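Local coordinates for carboxylic ester hydrolase (Aspergillus niger, PDB 7K4O), which probably hydrolyses ester bonds of tannins as a serine esterase of the tannase family, and holds gallic acid in its ligand pocket, at residues Ala151-Ala154 against His155-Ser159; Ala164-Arg167 against Asn168-Met172; Ala426-Arg429 against Tyr430-Val434; Thr480-Ala483 against Val484-Trp488. All coordinates share one frame; numbering follows the deposited sequence. Where two conformers were deposited one is given.

Contact 1: residues Ala151-Ala154 against His155-Ser159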
loop_
_atom_site.group_PDB
_atom_site.type_symbol
_atom_site.label_atom_id
_atom_site.label_comp_id
_atom_site.label_asym_id
_atom_site.label_seq_id
_atom_site.Cartn_x
_atom_site.Cartn_y
_atom_site.Cartn_z
ATOM N N ALA A 151 -11.326 0.419 -9.435
ATOM C CA ALA A 151 -10.097 0.831 -10.129
ATOM C C ALA A 151 -9.791 2.299 -9.839
ATOM O O ALA A 151 -8.639 2.562 -9.493
ATOM C CB ALA A 151 -10.180 0.581 -11.614
ATOM N N TYR A 152 -10.741 3.186 -10.117
ATOM C CA TYR A 152 -10.460 4.637 -10.009
ATOM C C TYR A 152 -11.708 5.495 -9.929
ATOM O O TYR A 152 -11.574 6.667 -9.527
ATOM C CB TYR A 152 -9.582 5.103 -11.177
ATOM C CG TYR A 152 -10.235 5.102 -12.534
ATOM C CD1 TYR A 152 -11.001 6.169 -12.963
ATOM C CD2 TYR A 152 -10.081 4.014 -13.416
ATOM C CE1 TYR A 152 -11.583 6.175 -14.230
ATOM C CE2 TYR A 152 -10.636 4.019 -14.684
ATOM C CZ TYR A 152 -11.386 5.099 -15.091
ATOM O OH TYR A 152 -11.965 5.109 -16.347
ATOM N N LYS A 153 -12.876 5.022 -10.303
ATOM C CA LYS A 153 -13.986 5.978 -10.479
ATOM C C LYS A 153 -14.541 6.383 -9.115
ATOM O O LYS A 153 -14.996 7.558 -8.957
ATOM C CB LYS A 153 -15.075 5.393 -11.390
ATOM C CG LYS A 153 -16.158 6.364 -11.778
ATOM C CD LYS A 153 -16.979 5.888 -13.017
ATOM C CE LYS A 153 -17.780 4.630 -12.729
ATOM N NZ LYS A 153 -18.726 4.332 -13.832
ATOM N N ALA A 154 -14.644 5.481 -8.158
ATOM C CA ALA A 154 -15.240 5.783 -6.835
ATOM C C ALA A 154 -14.432 6.889 -6.122
ATOM O O ALA A 154 -15.038 7.810 -5.510
ATOM C CB ALA A 154 -15.278 4.540 -5.954
ATOM N N HIS A 155 -13.123 6.843 -6.217
ATOM C CA HIS A 155 -12.300 7.876 -5.530
ATOM C C HIS A 155 -12.410 9.237 -6.224
ATOM O O HIS A 155 -12.439 10.285 -5.538
ATOM C CB HIS A 155 -10.859 7.438 -5.413
ATOM C CG HIS A 155 -10.605 6.672 -4.176
ATOM N ND1 HIS A 155 -10.689 7.281 -2.904
ATOM C CD2 HIS A 155 -10.370 5.357 -3.985
ATOM C CE1 HIS A 155 -10.488 6.342 -2.001
ATOM N NE2 HIS A 155 -10.258 5.161 -2.624
ATOM N N ARG A 156 -12.536 9.248 -7.532
ATOM C CA ARG A 156 -12.782 10.506 -8.273
ATOM C C ARG A 156 -14.081 11.151 -7.778
ATOM O O ARG A 156 -14.104 12.381 -7.508
ATOM C CB ARG A 156 -12.806 10.193 -9.764
ATOM C CG ARG A 156 -13.106 11.375 -10.650
ATOM C CD ARG A 156 -12.185 12.493 -10.384
ATOM N NE ARG A 156 -12.350 13.490 -11.460
ATOM C CZ ARG A 156 -11.760 14.689 -11.426
ATOM N NH1 ARG A 156 -10.923 15.015 -10.455
ATOM N NH2 ARG A 156 -11.956 15.530 -12.414
ATOM N N GLU A 157 -15.161 10.353 -7.692
ATOM C CA GLU A 157 -16.485 10.846 -7.265
ATOM C C GLU A 157 -16.420 11.338 -5.808
ATOM O O GLU A 157 -16.998 12.400 -5.509
ATOM C CB GLU A 157 -17.510 9.748 -7.474
ATOM C CG GLU A 157 -17.808 9.473 -8.942
ATOM C CD GLU A 157 -18.572 8.192 -9.271
ATOM O OE1 GLU A 157 -18.971 7.457 -8.328
ATOM O OE2 GLU A 157 -18.780 7.955 -10.491
ATOM N N LEU A 158 -15.791 10.557 -4.938
ATOM C CA LEU A 158 -15.640 10.931 -3.515
ATOM C C LEU A 158 -14.958 12.303 -3.425
ATOM O O LEU A 158 -15.427 13.164 -2.655
ATOM C CB LEU A 158 -14.883 9.860 -2.739
ATOM C CG LEU A 158 -14.388 10.237 -1.321
ATOM C CD1 LEU A 158 -15.511 10.688 -0.409
ATOM C CD2 LEU A 158 -13.570 9.109 -0.741
ATOM N N SER A 159 -13.850 12.493 -4.118
ATOM C CA SER A 159 -13.148 13.795 -4.020
ATOM C C SER A 159 -14.035 14.902 -4.560
ATOM O O SER A 159 -14.129 15.990 -3.905
ATOM C CB SER A 159 -11.829 13.753 -4.719
ATOM O OG SER A 159 -10.947 12.886 -4.044
#

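Contact 2: residues Ala164-Arg167 against Asn168-Met172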
loop_
_atom_site.group_PDB
_atom_site.type_symbol
_atom_site.label_atom_id
_atom_site.label_comp_id
_atom_site.label_asym_id
_atom_site.label_seq_id
_atom_site.Cartn_x
_atom_site.Cartn_y
_atom_site.Cartn_z
ATOM N N ALA A 164 -16.723 19.624 -2.640
ATOM C CA ALA A 164 -17.804 20.592 -2.842
ATOM C C ALA A 164 -18.599 20.738 -1.528
ATOM O O ALA A 164 -18.930 21.878 -1.160
ATOM C CB ALA A 164 -18.701 20.216 -3.981
ATOM N N LEU A 165 -18.946 19.629 -0.877
ATOM C CA LEU A 165 -19.692 19.662 0.406
ATOM C C LEU A 165 -18.879 20.472 1.436
ATOM O O LEU A 165 -19.463 21.324 2.149
ATOM C CB LEU A 165 -19.935 18.245 0.920
ATOM C CG LEU A 165 -20.460 18.185 2.358
ATOM C CD1 LEU A 165 -21.835 18.791 2.433
ATOM C CD2 LEU A 165 -20.472 16.754 2.861
ATOM N N THR A 166 -17.583 20.221 1.524
ATOM C CA THR A 166 -16.671 20.850 2.524
ATOM C C THR A 166 -16.650 22.350 2.243
ATOM O O THR A 166 -16.838 23.134 3.207
ATOM C CB THR A 166 -15.269 20.275 2.411
ATOM O OG1 THR A 166 -15.289 18.877 2.732
ATOM C CG2 THR A 166 -14.273 20.993 3.305
ATOM N N ARG A 167 -16.473 22.780 0.985
ATOM C CA ARG A 167 -16.495 24.245 0.685
ATOM C C ARG A 167 -17.820 24.876 1.100
ATOM O O ARG A 167 -17.810 25.988 1.714
ATOM C CB ARG A 167 -16.304 24.539 -0.796
ATOM C CG ARG A 167 -14.882 24.346 -1.258
ATOM C CD ARG A 167 -14.856 24.779 -2.732
ATOM N NE ARG A 167 -13.454 24.911 -3.060
ATOM C CZ ARG A 167 -12.710 25.977 -2.774
ATOM N NH1 ARG A 167 -11.424 25.958 -3.077
ATOM N NH2 ARG A 167 -13.249 27.024 -2.174
ATOM N N ASN A 168 -18.920 24.212 0.813
ATOM C CA ASN A 168 -20.254 24.792 1.094
ATOM C C ASN A 168 -20.501 24.834 2.602
ATOM O O ASN A 168 -20.983 25.874 3.108
ATOM C CB ASN A 168 -21.356 24.048 0.377
ATOM C CG ASN A 168 -21.298 24.156 -1.135
ATOM O OD1 ASN A 168 -20.760 25.137 -1.642
ATOM N ND2 ASN A 168 -21.843 23.165 -1.845
ATOM N N VAL A 169 -20.199 23.769 3.328
ATOM C CA VAL A 169 -20.664 23.622 4.722
ATOM C C VAL A 169 -19.893 24.568 5.633
ATOM O O VAL A 169 -20.505 25.084 6.586
ATOM C CB VAL A 169 -20.656 22.152 5.162
ATOM C CG1 VAL A 169 -19.298 21.748 5.596
ATOM C CG2 VAL A 169 -21.711 21.917 6.244
ATOM N N TYR A 170 -18.647 24.911 5.303
ATOM C CA TYR A 170 -17.819 25.811 6.132
ATOM C C TYR A 170 -17.884 27.244 5.586
ATOM O O TYR A 170 -17.182 28.097 6.147
ATOM C CB TYR A 170 -16.401 25.309 6.226
ATOM C CG TYR A 170 -16.283 24.017 7.027
ATOM C CD1 TYR A 170 -16.527 23.987 8.399
ATOM C CD2 TYR A 170 -15.951 22.821 6.415
ATOM C CE1 TYR A 170 -16.405 22.825 9.146
ATOM C CE2 TYR A 170 -15.796 21.672 7.144
ATOM C CZ TYR A 170 -16.112 21.636 8.495
ATOM O OH TYR A 170 -15.903 20.483 9.192
ATOM N N GLY A 171 -18.651 27.483 4.541
ATOM C CA GLY A 171 -18.821 28.860 3.993
ATOM C C GLY A 171 -17.557 29.375 3.348
ATOM O O GLY A 171 -17.278 30.614 3.430
ATOM N N MET A 172 -16.788 28.500 2.710
ATOM C CA MET A 172 -15.572 28.938 1.984
ATOM C C MET A 172 -15.982 29.732 0.744
ATOM O O MET A 172 -16.914 29.366 0.013
ATOM C CB MET A 172 -14.710 27.749 1.573
ATOM C CG MET A 172 -14.152 26.998 2.758
ATOM S SD MET A 172 -13.098 25.615 2.333
ATOM C CE MET A 172 -11.709 26.489 1.617
HETATM O O HOH W 1 -18.877 23.771 -3.592
HETATM O O HOH W 2 -16.406 27.738 -2.534
HETATM O O HOH W 3 -19.419 28.687 0.503
#

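Contact 3: residues Ala426-Arg429 against Tyr430-Val434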
loop_
_atom_site.group_PDB
_atom_site.type_symbol
_atom_site.label_atom_id
_atom_site.label_comp_id
_atom_site.label_asym_id
_atom_site.label_seq_id
_atom_site.Cartn_x
_atom_site.Cartn_y
_atom_site.Cartn_z
ATOM N N ALA A 426 9.104 -3.160 -5.710
ATOM C CA ALA A 426 7.960 -2.752 -6.567
ATOM C C ALA A 426 7.821 -1.223 -6.520
ATOM O O ALA A 426 7.440 -0.649 -7.564
ATOM C CB ALA A 426 6.698 -3.390 -6.184
ATOM N N SER A 427 8.117 -0.623 -5.373
ATOM C CA SER A 427 7.975 0.857 -5.229
ATOM C C SER A 427 9.126 1.554 -5.913
ATOM O O SER A 427 8.902 2.563 -6.605
ATOM C CB SER A 427 7.825 1.257 -3.773
ATOM O OG SER A 427 6.564 0.875 -3.253
ATOM N N ILE A 428 10.380 1.098 -5.720
ATOM C CA ILE A 428 11.515 1.711 -6.433
ATOM C C ILE A 428 11.242 1.676 -7.926
ATOM O O ILE A 428 11.504 2.661 -8.640
ATOM C CB ILE A 428 12.838 0.987 -6.070
ATOM C CG1 ILE A 428 13.389 1.387 -4.699
ATOM C CG2 ILE A 428 13.852 1.309 -7.125
ATOM C CD1 ILE A 428 12.606 0.957 -3.543
ATOM N N ARG A 429 10.760 0.543 -8.433
ATOM C CA ARG A 429 10.575 0.434 -9.885
ATOM C C ARG A 429 9.667 1.542 -10.432
ATOM O O ARG A 429 9.923 2.079 -11.498
ATOM C CB ARG A 429 10.044 -0.943 -10.286
ATOM C CG ARG A 429 10.059 -1.071 -11.810
ATOM C CD ARG A 429 9.603 -2.467 -12.237
ATOM N NE ARG A 429 9.687 -2.632 -13.662
ATOM C CZ ARG A 429 10.759 -3.108 -14.326
ATOM N NH1 ARG A 429 11.840 -3.514 -13.676
ATOM N NH2 ARG A 429 10.731 -3.213 -15.643
ATOM N N TYR A 430 8.576 1.829 -9.741
ATOM C CA TYR A 430 7.635 2.849 -10.261
ATOM C C TYR A 430 8.288 4.226 -10.251
ATOM O O TYR A 430 8.127 4.981 -11.230
ATOM C CB TYR A 430 6.331 2.852 -9.478
ATOM C CG TYR A 430 5.351 3.839 -10.048
ATOM C CD1 TYR A 430 4.807 3.675 -11.323
ATOM C CD2 TYR A 430 5.005 4.995 -9.343
ATOM C CE1 TYR A 430 3.943 4.613 -11.879
ATOM C CE2 TYR A 430 4.123 5.922 -9.864
ATOM C CZ TYR A 430 3.594 5.737 -11.128
ATOM O OH TYR A 430 2.754 6.692 -11.621
ATOM N N TRP A 431 8.986 4.565 -9.168
ATOM C CA TRP A 431 9.663 5.881 -9.112
ATOM C C TRP A 431 10.653 5.972 -10.270
ATOM O O TRP A 431 10.730 7.007 -10.972
ATOM C CB TRP A 431 10.318 6.060 -7.742
ATOM C CG TRP A 431 11.007 7.370 -7.522
ATOM C CD1 TRP A 431 10.501 8.443 -6.834
ATOM C CD2 TRP A 431 12.353 7.717 -7.897
ATOM N NE1 TRP A 431 11.447 9.436 -6.748
ATOM C CE2 TRP A 431 12.581 9.030 -7.414
ATOM C CE3 TRP A 431 13.393 7.071 -8.583
ATOM C CZ2 TRP A 431 13.798 9.673 -7.586
ATOM C CZ3 TRP A 431 14.594 7.718 -8.747
ATOM C CH2 TRP A 431 14.775 9.014 -8.278
ATOM N N GLU A 432 11.366 4.890 -10.562
ATOM C CA GLU A 432 12.312 4.924 -11.700
ATOM C C GLU A 432 11.603 5.030 -13.056
ATOM O O GLU A 432 12.129 5.662 -13.949
ATOM C CB GLU A 432 13.193 3.669 -11.666
ATOM C CG GLU A 432 14.094 3.512 -10.444
ATOM C CD GLU A 432 15.248 4.497 -10.365
ATOM O OE1 GLU A 432 15.384 5.306 -11.279
ATOM O OE2 GLU A 432 16.014 4.404 -9.369
ATOM N N SER A 433 10.431 4.412 -13.189
ATOM C CA SER A 433 9.593 4.481 -14.406
ATOM C C SER A 433 9.212 5.932 -14.624
ATOM O O SER A 433 9.328 6.451 -15.769
ATOM C CB SER A 433 8.373 3.598 -14.301
ATOM O OG SER A 433 8.793 2.233 -14.386
ATOM N N VAL A 434 8.709 6.578 -13.576
ATOM C CA VAL A 434 8.277 7.989 -13.672
ATOM C C VAL A 434 9.478 8.864 -14.040
ATOM O O VAL A 434 9.381 9.723 -14.964
ATOM C CB VAL A 434 7.593 8.452 -12.377
ATOM C CG1 VAL A 434 7.254 9.932 -12.436
ATOM C CG2 VAL A 434 6.328 7.675 -12.122
#

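Contact 4: residues Thr480-Ala483 against Val484-Trp488. With NAG (2-acetamido-2-deoxy-beta-D-glucopyranose), chain B; FWN (2-[2-(2-ethoxyethoxy)ethoxy]ethanol), chain S.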
loop_
_atom_site.group_PDB
_atom_site.type_symbol
_atom_site.label_atom_id
_atom_site.label_comp_id
_atom_site.label_asym_id
_atom_site.label_seq_id
_atom_site.Cartn_x
_atom_site.Cartn_y
_atom_site.Cartn_z
ATOM N N THR A 480 3.826 10.311 11.132
ATOM C CA THR A 480 3.504 11.757 11.094
ATOM C C THR A 480 3.415 12.245 9.641
ATOM O O THR A 480 3.773 13.379 9.337
ATOM C CB THR A 480 4.531 12.513 11.962
ATOM O OG1 THR A 480 5.865 12.252 11.510
ATOM C CG2 THR A 480 4.317 12.218 13.440
ATOM N N ASN A 481 2.963 11.392 8.708
ATOM C CA ASN A 481 3.007 11.789 7.294
ATOM C C ASN A 481 2.036 12.925 6.988
ATOM O O ASN A 481 2.358 13.704 6.073
ATOM C CB ASN A 481 2.777 10.612 6.368
ATOM C CG ASN A 481 3.943 9.653 6.375
ATOM O OD1 ASN A 481 5.077 10.014 6.743
ATOM N ND2 ASN A 481 3.706 8.442 5.867
ATOM N N MET A 482 0.893 13.015 7.642
ATOM C CA MET A 482 -0.066 14.102 7.332
ATOM C C MET A 482 0.548 15.450 7.746
ATOM O O MET A 482 0.559 16.421 6.943
ATOM C CB MET A 482 -1.394 13.876 8.026
ATOM C CG MET A 482 -2.437 14.859 7.627
ATOM S SD MET A 482 -2.888 14.735 5.836
ATOM C CE MET A 482 -4.296 15.851 5.936
ATOM N N ALA A 483 1.172 15.494 8.922
ATOM C CA ALA A 483 1.831 16.747 9.357
ATOM C C ALA A 483 2.968 17.099 8.389
ATOM O O ALA A 483 3.125 18.296 8.054
ATOM C CB ALA A 483 2.340 16.632 10.799
ATOM N N VAL A 484 3.761 16.118 7.949
ATOM C CA VAL A 484 4.906 16.392 7.048
ATOM C C VAL A 484 4.382 16.909 5.709
ATOM O O VAL A 484 4.976 17.852 5.120
ATOM C CB VAL A 484 5.810 15.148 6.930
ATOM C CG1 VAL A 484 6.825 15.277 5.800
ATOM C CG2 VAL A 484 6.483 14.883 8.265
ATOM N N MET A 485 3.336 16.258 5.181
ATOM C CA MET A 485 2.745 16.654 3.871
ATOM C C MET A 485 2.151 18.061 3.983
ATOM O O MET A 485 2.374 18.865 3.077
ATOM C CB MET A 485 1.705 15.624 3.420
ATOM C CG MET A 485 1.140 15.953 2.077
ATOM S SD MET A 485 2.304 16.122 0.727
ATOM C CE MET A 485 2.456 14.387 0.249
ATOM N N ILE A 486 1.418 18.342 5.041
ATOM C CA ILE A 486 0.887 19.717 5.242
ATOM C C ILE A 486 2.050 20.705 5.242
ATOM O O ILE A 486 1.931 21.783 4.610
ATOM C CB ILE A 486 0.066 19.792 6.526
ATOM C CG1 ILE A 486 -1.276 19.081 6.360
ATOM C CG2 ILE A 486 -0.126 21.248 6.932
ATOM C CD1 ILE A 486 -1.932 18.764 7.645
ATOM N N ASP A 487 3.089 20.409 5.994
ATOM C CA ASP A 487 4.239 21.340 6.062
ATOM C C ASP A 487 4.858 21.564 4.673
ATOM O O ASP A 487 5.262 22.695 4.329
ATOM C CB ASP A 487 5.249 20.777 7.029
ATOM C CG ASP A 487 5.824 21.802 7.992
ATOM O OD1 ASP A 487 5.317 22.940 8.043
ATOM O OD2 ASP A 487 6.805 21.422 8.660
ATOM N N TRP A 488 4.950 20.520 3.865
ATOM C CA TRP A 488 5.502 20.602 2.508
ATOM C C TRP A 488 4.574 21.457 1.651
ATOM O O TRP A 488 5.013 22.460 1.039
ATOM C CB TRP A 488 5.700 19.208 1.956
ATOM C CG TRP A 488 6.513 19.147 0.709
ATOM C CD1 TRP A 488 7.275 20.127 0.137
ATOM C CD2 TRP A 488 6.732 17.957 -0.081
ATOM N NE1 TRP A 488 7.942 19.635 -0.948
ATOM C CE2 TRP A 488 7.642 18.306 -1.095
ATOM C CE3 TRP A 488 6.270 16.647 -0.000
ATOM C CZ2 TRP A 488 8.103 17.377 -2.036
ATOM C CZ3 TRP A 488 6.713 15.729 -0.937
ATOM C CH2 TRP A 488 7.605 16.102 -1.942
HETATM C C1 NAG B . 8.397 13.868 14.050
HETATM C C2 NAG B . 7.365 14.904 14.383
HETATM C C3 NAG B . 7.532 15.324 15.851
HETATM C C4 NAG B . 7.469 14.091 16.751
HETATM C C5 NAG B . 8.527 13.105 16.272
HETATM C C6 NAG B . 8.531 11.792 17.058
HETATM C C7 NAG B . 6.570 16.342 12.644
HETATM C C8 NAG B . 6.658 17.458 11.709
HETATM N N2 NAG B . 7.531 16.022 13.519
HETATM O O3 NAG B . 6.454 16.206 16.201
HETATM O O4 NAG B . 7.796 14.557 18.090
HETATM O O5 NAG B . 8.251 12.777 14.907
HETATM O O6 NAG B . 9.477 10.910 16.533
HETATM O O7 NAG B . 5.536 15.754 12.588
HETATM O O4 FWN S . -0.681 21.596 11.403
HETATM C C5 FWN S . 0.212 20.583 11.080
HETATM C C6 FWN S . 1.361 20.977 10.225
HETATM O O7 FWN S . 2.620 20.513 10.467
HETATM C C8 FWN S . 3.416 21.196 11.353
HETATM C C9 FWN S . 4.486 20.425 12.034
HETATM O O10 FWN S . 4.207 19.876 13.276
HETATM C C11 FWN S . 5.212 19.800 14.223
HETATM C C12 FWN S . 4.901 19.076 15.473
HETATM O O13 FWN S . 3.785 19.522 16.157
HETATM C C14 FWN S . 3.300 18.748 17.197
HETATM C C1 FWN S . 1.978 19.062 17.820
#

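Contact 1: residues Ala151-Ala154 against His155-Ser159
Tyr152 and Arg156, Lys153 and Glu157, and Ala154 and Leu158 are paired four residues apart by successive backbone bonds of one helix, and these bonds shorten as the chain runs on. The first, from Arg156 N to Tyr152 O, is weak at 3.4 Å and starts from within a wider pi-type turn at Ala151 to Lys153. The next, from Glu157 N to Lys153 O, measures 3.1 Å, and Leu158 N reaches Ala154 O at 2.9 Å. Lys153 and Glu157 carry the side-chain contact. With its CG opposite its carbonyl carbon (chi1 -70°), Glu157 leans back over the preceding turn, and its CG comes within 3.4 Å of Lys153 O. Its chain then runs on extended and crosses the lysine at a slant. It is the aliphatic stem that the carboxylate meets: Glu157 OE2 lies 3.3 Å from Lys153 CG but 4.9 Å from Lys153 NZ. The ammonium group forms its salt bridge with Glu145 instead, while Glu157 is hydrogen-bonded through OE1 to Tyr64 and through OE2 to His66, both on strand 50-66. Elsewhere on the helix, His155 bonds to Glu191 of helix 187-196. The buried carboxylate of Glu157 thus has a polar partner for each oxygen and a positive charge nearby without direct pairing, which would be consistent with its remaining ionised.

Contact 2: residues Ala164-Arg167 against Asn168-Met172
Arg167, Asn168 and Met172 do most of the covering where this helix ends. Met172 folds back under Arg167: its SD lies 4.0 Å from Arg167 CA, and a bend at chi3 (68°) brings the methyl group over one face of the guanidinium, with CE 4.1 Å from Arg167 NH2 in the conformer described. The two chains are set roughly perpendicular. A water between Arg167 NH2 and Met172 O closes the same corner, and Arg167 NH1 bonds onward to the backbone oxygen of Asp176, a residue that binds zinc in a crystal of this protein. Asn168 leans back over the previous turn. Its CG packs 3.3 Å from Ala164 O, and a second water gives one hydrogen bond to Ala164 O (3.1 Å) and one to Asn168 OD1 (3.0 Å). Since Asn168 N also donates to Ala164 O, that carbonyl is gripped twice. The side-chain nitrogen, Asn168 ND2, is hydrogen-bonded to Ala18 O, at the end of helix 12-18. The backbone finishes with Met172 N bonded to Arg167 O at 2.9 Å and with Gly171 N bonded to Asn168 O at 3.2 Å. These two backward bonds, with positive phi at Gly171 (69°), define a Schellman motif, the classic C-terminal stop of an alpha-helix, here closing helix 144-169.

Contact 3: residues Ala426-Arg429 against Tyr430-Val434
Ile428 and Glu432 run alongside each other from successive turns and form the close-packed flank of this helix. Their backbones are joined by a bond of 2.9 Å from Glu432 N to Ile428 O. The CG methylene of Glu432 presses on the same turn: Glu432 CG is 3.3 Å from Ile428 O and 4.0 Å from Ile428 CG2. A second bend (chi2 -70°) then swings the carboxylate round, setting Glu432 CD at the edge of the Trp431 ring and in its plane. There both carboxylate oxygens are satisfied, OE1 by a salt bridge to Arg435 and OE2 by Tyr444 and Trp517, which would probably help the buried group stay ionised. Trp431 itself enters between Leu457 of strand 455-460 and helix 444-452. Helix 425-438 belongs to the beta-alpha-beta crossover linking the parallel neighbouring strands 410-416 and 455-460, a connection characteristic of the alpha/beta-hydrolase fold; Ser427, bonded to His413 and His415, fastens it to the first of these strands. Matters are slacker round Ala426, whose O is reached by Tyr430 N only in a weak bond of 3.5 Å and also accepts one from Arg214. At partly exposed Arg429 the backbone is firm, with Ser433 N bonded to Arg429 O at 2.9 Å, but the side chains stand apart: the arginine stretches away, extended from CG to NE, and Arg429 CG comes no nearer than 4.4 Å to Ser433 OG. Both are bonded to the C-terminal tail, Arg429 NE to Val553 O and Ser433 OG to Tyr554 O.

Contact 4: residues Thr480-Ala483 against Val484-Trp488
Met482 sends CG opposite its backbone N (chi1 -174°) and bends at chi2, whereas Ile486 swings CG1 back beside its own N (chi1 -73°); the two side chains therefore meet at a slant, with Met482 CG 3.9 Å from Ile486 CD1. The same turn of Ile486 lays CG1 3.3 Å from Met482 O, which also accepts a bond of 2.8 Å from Ile486 N. At the helix start, Val484 CG2 rests 3.3 Å from Thr480 O, the acceptor for Val484 N. Thr480 occupies the N-cap position without a capping bond from its side chain; its OG1 is hydrogen-bonded instead to Asn499. Two bound groups lie against this part of the helix. O7 of an N-acetylglucosamine (NAG) of a protein-attached glycan lies 3.5 Å from Thr480 CB, and C6 of the bound 2-[2-(2-ethoxyethoxy)ethoxy]ethanol is 3.6 Å from Ile486 CG2. Inward, Asn481 and Met485 bear on strands 205-209 and 410-416 of the central sheet, Met482 touches Ile207, and Val484 fills the angle between Ile412 and strand 498-502, so the helix lies against the sheet with carbohydrate at its margin.

All four are local contacts along helices or at their ends, so none closes a loop; they follow in series along the chain and neither nest nor cross. Contacts 1 and 2 share helix 144-169, their centres about 19 Å apart: the first is bonded to strand 50-66 and helix 187-196 and packs on strand 89-93, the second lies at the helix's end beside helices 6-9 and 12-18. Contact 3, far along the chain, ties helix 425-438 to strands 410-416 and 455-460. Contact 4 follows on helix 481-491, its centre about 22 Å from that of contact 3, and packs on strand 410-416 as well. That strand, receiving residues from both, is their common ground in the central sheet.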